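Long-range contact in synaptonemal complex protein 2 (Mus musculus, PDB 5IWZ), which is a major component of the axial and lateral elements of synaptonemal complexes and is required for normal meiotic chromosome synapsis and fertility: residues Leu91-Val104 / Ile139-Ser153. Sequence-based numbering, arbitrary orientation.
Sequences LQTMIKQGLVQKMV and IYDISDEGKNQVLES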
loop_
_atom_site.group_PDB
_atom_site.type_symbol
_atom_site.label_atom_id
_atom_site.label_comp_id
_atom_site.label_asym_id
_atom_site.label_seq_id
_atom_site.Cartn_x
_atom_site.Cartn_y
_atom_site.Cartn_z
ATOM N N LEU A 91 9.415 -23.477 -7.651
ATOM C CA LEU A 91 9.282 -22.057 -7.942
ATOM C C LEU A 91 10.220 -21.654 -9.072
ATOM O O LEU A 91 9.826 -20.912 -9.982
ATOM C CB LEU A 91 9.529 -21.225 -6.678
ATOM C CG LEU A 91 9.109 -19.756 -6.747
ATOM C CD1 LEU A 91 7.658 -19.627 -7.182
ATOM C CD2 LEU A 91 9.324 -19.049 -5.417
ATOM N N GLN A 92 11.448 -22.178 -9.062
ATOM C CA GLN A 92 12.414 -21.803 -10.092
ATOM C C GLN A 92 12.026 -22.365 -11.451
ATOM O O GLN A 92 12.251 -21.719 -12.482
ATOM C CB GLN A 92 13.815 -22.263 -9.699
ATOM C CG GLN A 92 14.661 -21.148 -9.121
ATOM C CD GLN A 92 14.901 -20.019 -10.121
ATOM O OE1 GLN A 92 14.772 -18.838 -9.789
ATOM N NE2 GLN A 92 15.254 -20.379 -11.351
ATOM N N THR A 93 11.439 -23.561 -11.475
ATOM C CA THR A 93 10.924 -24.100 -12.730
ATOM C C THR A 93 9.785 -23.249 -13.278
ATOM O O THR A 93 9.696 -23.019 -14.489
ATOM C CB THR A 93 10.459 -25.539 -12.529
ATOM O OG1 THR A 93 11.522 -26.292 -11.939
ATOM C CG2 THR A 93 10.083 -26.158 -13.864
ATOM N N MET A 94 8.892 -22.781 -12.411
ATOM C CA MET A 94 7.806 -21.942 -12.902
ATOM C C MET A 94 8.332 -20.597 -13.381
ATOM O O MET A 94 7.829 -20.051 -14.371
ATOM C CB MET A 94 6.730 -21.776 -11.823
ATOM C CG MET A 94 5.920 -23.051 -11.638
ATOM S SD MET A 94 4.424 -22.845 -10.633
ATOM C CE MET A 94 5.132 -22.553 -9.026
ATOM N N ILE A 95 9.345 -20.052 -12.701
ATOM C CA ILE A 95 9.994 -18.836 -13.185
ATOM C C ILE A 95 10.567 -19.073 -14.570
ATOM O O ILE A 95 10.384 -18.255 -15.478
ATOM C CB ILE A 95 11.082 -18.362 -12.205
ATOM C CG1 ILE A 95 10.461 -17.824 -10.930
ATOM C CG2 ILE A 95 11.947 -17.294 -12.837
ATOM C CD1 ILE A 95 11.480 -17.657 -9.849
ATOM N N LYS A 96 11.227 -20.220 -14.764
ATOM C CA LYS A 96 11.763 -20.551 -16.077
ATOM C C LYS A 96 10.660 -20.824 -17.100
ATOM O O LYS A 96 10.897 -20.667 -18.307
ATOM C CB LYS A 96 12.721 -21.749 -15.970
ATOM C CG LYS A 96 12.090 -23.117 -16.207
ATOM C CD LYS A 96 13.124 -24.215 -16.498
ATOM C CE LYS A 96 12.440 -25.540 -16.885
ATOM N NZ LYS A 96 11.567 -25.401 -18.094
ATOM N N GLN A 97 9.463 -21.208 -16.655
ATOM C CA GLN A 97 8.332 -21.397 -17.558
ATOM C C GLN A 97 7.590 -20.095 -17.841
ATOM O O GLN A 97 6.669 -20.089 -18.665
ATOM C CB GLN A 97 7.358 -22.435 -16.986
ATOM C CG GLN A 97 7.864 -23.863 -17.005
ATOM C CD GLN A 97 6.882 -24.836 -16.366
ATOM O OE1 GLN A 97 6.757 -24.890 -15.140
ATOM N NE2 GLN A 97 6.178 -25.610 -17.197
ATOM N N GLY A 98 7.958 -19.002 -17.167
ATOM C CA GLY A 98 7.414 -17.688 -17.452
ATOM C C GLY A 98 6.438 -17.171 -16.415
ATOM O O GLY A 98 5.541 -16.387 -16.750
ATOM N N LEU A 99 6.610 -17.583 -15.151
ATOM C CA LEU A 99 5.635 -17.237 -14.109
ATOM C C LEU A 99 5.490 -15.726 -13.942
ATOM O O LEU A 99 4.375 -15.220 -13.750
ATOM C CB LEU A 99 6.034 -17.883 -12.783
ATOM C CG LEU A 99 5.370 -17.361 -11.497
ATOM C CD1 LEU A 99 3.843 -17.540 -11.529
ATOM C CD2 LEU A 99 5.981 -18.053 -10.284
ATOM N N VAL A 100 6.597 -14.987 -14.019
ATOM C CA VAL A 100 6.529 -13.543 -13.810
ATOM C C VAL A 100 5.630 -12.883 -14.858
ATOM O O VAL A 100 4.849 -11.975 -14.538
ATOM C CB VAL A 100 7.946 -12.935 -13.800
ATOM C CG1 VAL A 100 7.877 -11.415 -13.684
ATOM C CG2 VAL A 100 8.762 -13.507 -12.648
ATOM N N GLN A 101 5.705 -13.340 -16.116
ATOM C CA GLN A 101 4.847 -12.784 -17.164
ATOM C C GLN A 101 3.395 -13.219 -16.994
ATOM O O GLN A 101 2.480 -12.450 -17.313
ATOM C CB GLN A 101 5.357 -13.178 -18.551
ATOM C CG GLN A 101 6.538 -12.339 -19.035
ATOM C CD GLN A 101 7.833 -12.676 -18.307
ATOM O OE1 GLN A 101 8.210 -13.848 -18.196
ATOM N NE2 GLN A 101 8.513 -11.649 -17.791
ATOM N N LYS A 102 3.148 -14.433 -16.495
ATOM C CA LYS A 102 1.781 -14.753 -16.085
ATOM C C LYS A 102 1.293 -13.786 -15.008
ATOM O O LYS A 102 0.156 -13.310 -15.064
ATOM C CB LYS A 102 1.677 -16.195 -15.602
ATOM C CG LYS A 102 1.159 -17.160 -16.667
ATOM C CD LYS A 102 2.185 -17.449 -17.725
ATOM C CE LYS A 102 1.686 -18.492 -18.729
ATOM N NZ LYS A 102 0.615 -17.950 -19.618
ATOM N N MET A 103 2.139 -13.457 -14.037
ATOM C CA MET A 103 1.683 -12.538 -12.992
ATOM C C MET A 103 1.428 -11.137 -13.538
ATOM O O MET A 103 0.524 -10.451 -13.052
ATOM C CB MET A 103 2.688 -12.502 -11.852
ATOM C CG MET A 103 2.861 -13.890 -11.289
ATOM S SD MET A 103 3.022 -13.936 -9.513
ATOM C CE MET A 103 1.908 -12.643 -9.003
ATOM N N VAL A 104 2.200 -10.698 -14.545
ATOM C CA VAL A 104 1.887 -9.435 -15.220
ATOM C C VAL A 104 0.503 -9.509 -15.845
ATOM O O VAL A 104 -0.331 -8.598 -15.696
ATOM C CB VAL A 104 2.963 -9.106 -16.270
ATOM C CG1 VAL A 104 2.512 -7.945 -17.177
ATOM C CG2 VAL A 104 4.272 -8.776 -15.576
ATOM N N ILE A 139 8.606 -14.484 -5.222
ATOM C CA ILE A 139 9.382 -14.707 -6.440
ATOM C C ILE A 139 10.610 -13.802 -6.471
ATOM O O ILE A 139 11.692 -14.203 -6.918
ATOM C CB ILE A 139 8.497 -14.480 -7.675
ATOM C CG1 ILE A 139 7.297 -15.427 -7.656
ATOM C CG2 ILE A 139 9.325 -14.625 -8.948
ATOM C CD1 ILE A 139 6.143 -14.938 -8.502
ATOM N N TYR A 140 10.449 -12.555 -6.035
ATOM C CA TYR A 140 11.567 -11.624 -6.025
ATOM C C TYR A 140 12.699 -12.162 -5.160
ATOM O O TYR A 140 13.865 -12.132 -5.568
ATOM C CB TYR A 140 11.065 -10.265 -5.534
ATOM C CG TYR A 140 12.072 -9.145 -5.376
ATOM C CD1 TYR A 140 12.875 -9.055 -4.242
ATOM C CD2 TYR A 140 12.166 -8.134 -6.324
ATOM C CE1 TYR A 140 13.767 -8.012 -4.078
ATOM C CE2 TYR A 140 13.051 -7.088 -6.168
ATOM C CZ TYR A 140 13.848 -7.032 -5.042
ATOM O OH TYR A 140 14.732 -6.002 -4.876
ATOM N N ASP A 141 12.364 -12.725 -3.992
ATOM C CA ASP A 141 13.370 -13.135 -3.016
ATOM C C ASP A 141 13.991 -14.495 -3.298
ATOM O O ASP A 141 14.935 -14.873 -2.602
ATOM C CB ASP A 141 12.768 -13.162 -1.605
ATOM C CG ASP A 141 12.350 -11.793 -1.125
ATOM O OD1 ASP A 141 11.286 -11.688 -0.480
ATOM O OD2 ASP A 141 13.082 -10.817 -1.391
ATOM N N ILE A 142 13.502 -15.245 -4.288
ATOM C CA ILE A 142 13.956 -16.625 -4.443
ATOM C C ILE A 142 15.180 -16.787 -5.340
ATOM O O ILE A 142 15.801 -17.863 -5.323
ATOM C CB ILE A 142 12.818 -17.509 -4.982
ATOM C CG1 ILE A 142 13.083 -18.968 -4.624
ATOM C CG2 ILE A 142 12.680 -17.329 -6.483
ATOM C CD1 ILE A 142 13.491 -19.154 -3.172
ATOM N N SER A 143 15.553 -15.771 -6.116
ATOM C CA SER A 143 16.712 -15.881 -6.998
ATOM C C SER A 143 16.989 -14.522 -7.620
ATOM O O SER A 143 16.217 -13.573 -7.458
ATOM C CB SER A 143 16.493 -16.909 -8.097
ATOM O OG SER A 143 15.531 -16.434 -9.024
ATOM N N ASP A 144 18.100 -14.446 -8.354
ATOM C CA ASP A 144 18.402 -13.226 -9.092
ATOM C C ASP A 144 17.497 -13.085 -10.308
ATOM O O ASP A 144 17.064 -11.974 -10.637
ATOM C CB ASP A 144 19.868 -13.216 -9.513
ATOM C CG ASP A 144 20.810 -13.236 -8.329
ATOM O OD1 ASP A 144 20.496 -12.572 -7.314
ATOM O OD2 ASP A 144 21.857 -13.918 -8.411
ATOM N N GLU A 145 17.188 -14.201 -10.974
ATOM C CA GLU A 145 16.352 -14.154 -12.172
ATOM C C GLU A 145 14.944 -13.671 -11.845
ATOM O O GLU A 145 14.438 -12.730 -12.470
ATOM C CB GLU A 145 16.300 -15.531 -12.840
ATOM C CG GLU A 145 15.396 -15.580 -14.063
ATOM C CD GLU A 145 15.894 -14.706 -15.207
ATOM O OE1 GLU A 145 16.568 -15.249 -16.110
ATOM O OE2 GLU A 145 15.616 -13.480 -15.208
ATOM N N GLY A 146 14.291 -14.314 -10.870
ATOM C CA GLY A 146 12.973 -13.861 -10.446
ATOM C C GLY A 146 12.983 -12.406 -10.035
ATOM O O GLY A 146 12.072 -11.650 -10.367
ATOM N N LYS A 147 14.048 -11.984 -9.353
ATOM C CA LYS A 147 14.171 -10.595 -8.923
ATOM C C LYS A 147 14.313 -9.651 -10.114
ATOM O O LYS A 147 13.666 -8.592 -10.161
ATOM C CB LYS A 147 15.367 -10.476 -7.980
ATOM C CG LYS A 147 15.657 -9.098 -7.446
ATOM C CD LYS A 147 16.729 -9.210 -6.382
ATOM C CE LYS A 147 16.399 -10.331 -5.392
ATOM N NZ LYS A 147 17.191 -10.295 -4.134
ATOM N N ASN A 148 15.153 -10.012 -11.090
ATOM C CA ASN A 148 15.320 -9.139 -12.249
ATOM C C ASN A 148 14.013 -8.991 -13.025
ATOM O O ASN A 148 13.647 -7.879 -13.429
ATOM C CB ASN A 148 16.415 -9.656 -13.180
ATOM C CG ASN A 148 16.409 -8.925 -14.520
ATOM O OD1 ASN A 148 16.863 -7.778 -14.617
ATOM N ND2 ASN A 148 15.846 -9.564 -15.546
ATOM N N GLN A 149 13.304 -10.096 -13.255
ATOM C CA GLN A 149 12.069 -10.011 -14.031
ATOM C C GLN A 149 10.997 -9.244 -13.279
ATOM O O GLN A 149 10.239 -8.479 -13.884
ATOM C CB GLN A 149 11.563 -11.407 -14.408
ATOM C CG GLN A 149 12.464 -12.129 -15.405
ATOM C CD GLN A 149 11.860 -13.421 -15.939
ATOM O OE1 GLN A 149 10.640 -13.546 -16.074
ATOM N NE2 GLN A 149 12.717 -14.398 -16.219
ATOM N N VAL A 150 10.921 -9.419 -11.961
ATOM C CA VAL A 150 9.923 -8.691 -11.186
ATOM C C VAL A 150 10.176 -7.190 -11.273
ATOM O O VAL A 150 9.256 -6.407 -11.550
ATOM C CB VAL A 150 9.891 -9.188 -9.727
ATOM C CG1 VAL A 150 9.032 -8.263 -8.893
ATOM C CG2 VAL A 150 9.327 -10.598 -9.662
ATOM N N LEU A 151 11.429 -6.770 -11.052
ATOM C CA LEU A 151 11.795 -5.357 -11.161
ATOM C C LEU A 151 11.446 -4.809 -12.536
ATOM O O LEU A 151 10.834 -3.737 -12.659
ATOM C CB LEU A 151 13.301 -5.176 -10.908
ATOM C CG LEU A 151 13.977 -4.714 -9.611
ATOM C CD1 LEU A 151 13.043 -4.051 -8.615
ATOM C CD2 LEU A 151 14.765 -5.844 -8.956
ATOM N N GLU A 152 11.831 -5.540 -13.586
ATOM C CA GLU A 152 11.702 -5.031 -14.951
ATOM C C GLU A 152 10.242 -4.885 -15.360
ATOM O O GLU A 152 9.871 -3.919 -16.040
ATOM C CB GLU A 152 12.432 -5.959 -15.934
ATOM C CG GLU A 152 13.937 -5.874 -15.860
ATOM C CD GLU A 152 14.419 -4.461 -16.088
ATOM O OE1 GLU A 152 13.962 -3.843 -17.073
ATOM O OE2 GLU A 152 15.227 -3.956 -15.276
ATOM N N SER A 153 9.413 -5.840 -14.966
ATOM C CA SER A 153 8.013 -5.857 -15.376
ATOM C C SER A 153 7.126 -4.986 -14.499
ATOM O O SER A 153 6.219 -4.322 -15.012
ATOM C CB SER A 153 7.498 -7.294 -15.363
ATOM O OG SER A 153 8.300 -8.094 -16.218
HETATM O O HOH W 1 9.120 -15.709 -15.123
HETATM O O HOH W 2 11.335 -16.669 -17.813
#
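Ile139 packs as a knob into a hole lined by Leu91, Ile95, Leu99 and Val100. Its CB carries two branches. Ile139 CG2 is 3.8 Å from Ile95 CD1 and also meets Val100 CG2. CG1 lies anti to the carbonyl carbon (chi1 -59°), which brings the branch toward Leu99 CD2, the two side chains crossing at a slant. At the tip, Ile139 CD1 lies 3.4 Å from Met103 SD, with Leu99 CD2 also close. Ile142 adds its CG2 to Ile95 CD1, and its CG1 meets Leu91 CD2.

Ser143 is the N-cap of helix 144-163. Ser143 OG accepts from Gly146 N at 3.1 Å, nearly straight, and donates to Gln92 OE1 at 2.6 Å, tilted 22° from the amide's carbonyl plane. With an alanine here, Gly146 N would probably lose its cap and Gln92 OE1 this donor, leaving the amide freer to turn.

Val100 is the reciprocal knob, among Ile139, Gln149, Val150 and Ser153. Beside it, one water joins Ile95 O, Val100 N and Gln149 OE1, and a second joins Ile95 O to Gln149 NE2. The waters thus tie the Gln149 amide to the Schellman turn at Gly98.

Helices 99-104 and 144-153 run roughly parallel, 27° apart with axes 9.8 Å from each other. Helices stacked side by side, with others between them in sequence, are characteristic of an alpha-solenoid, consistent with the armadillo-repeat-like domain.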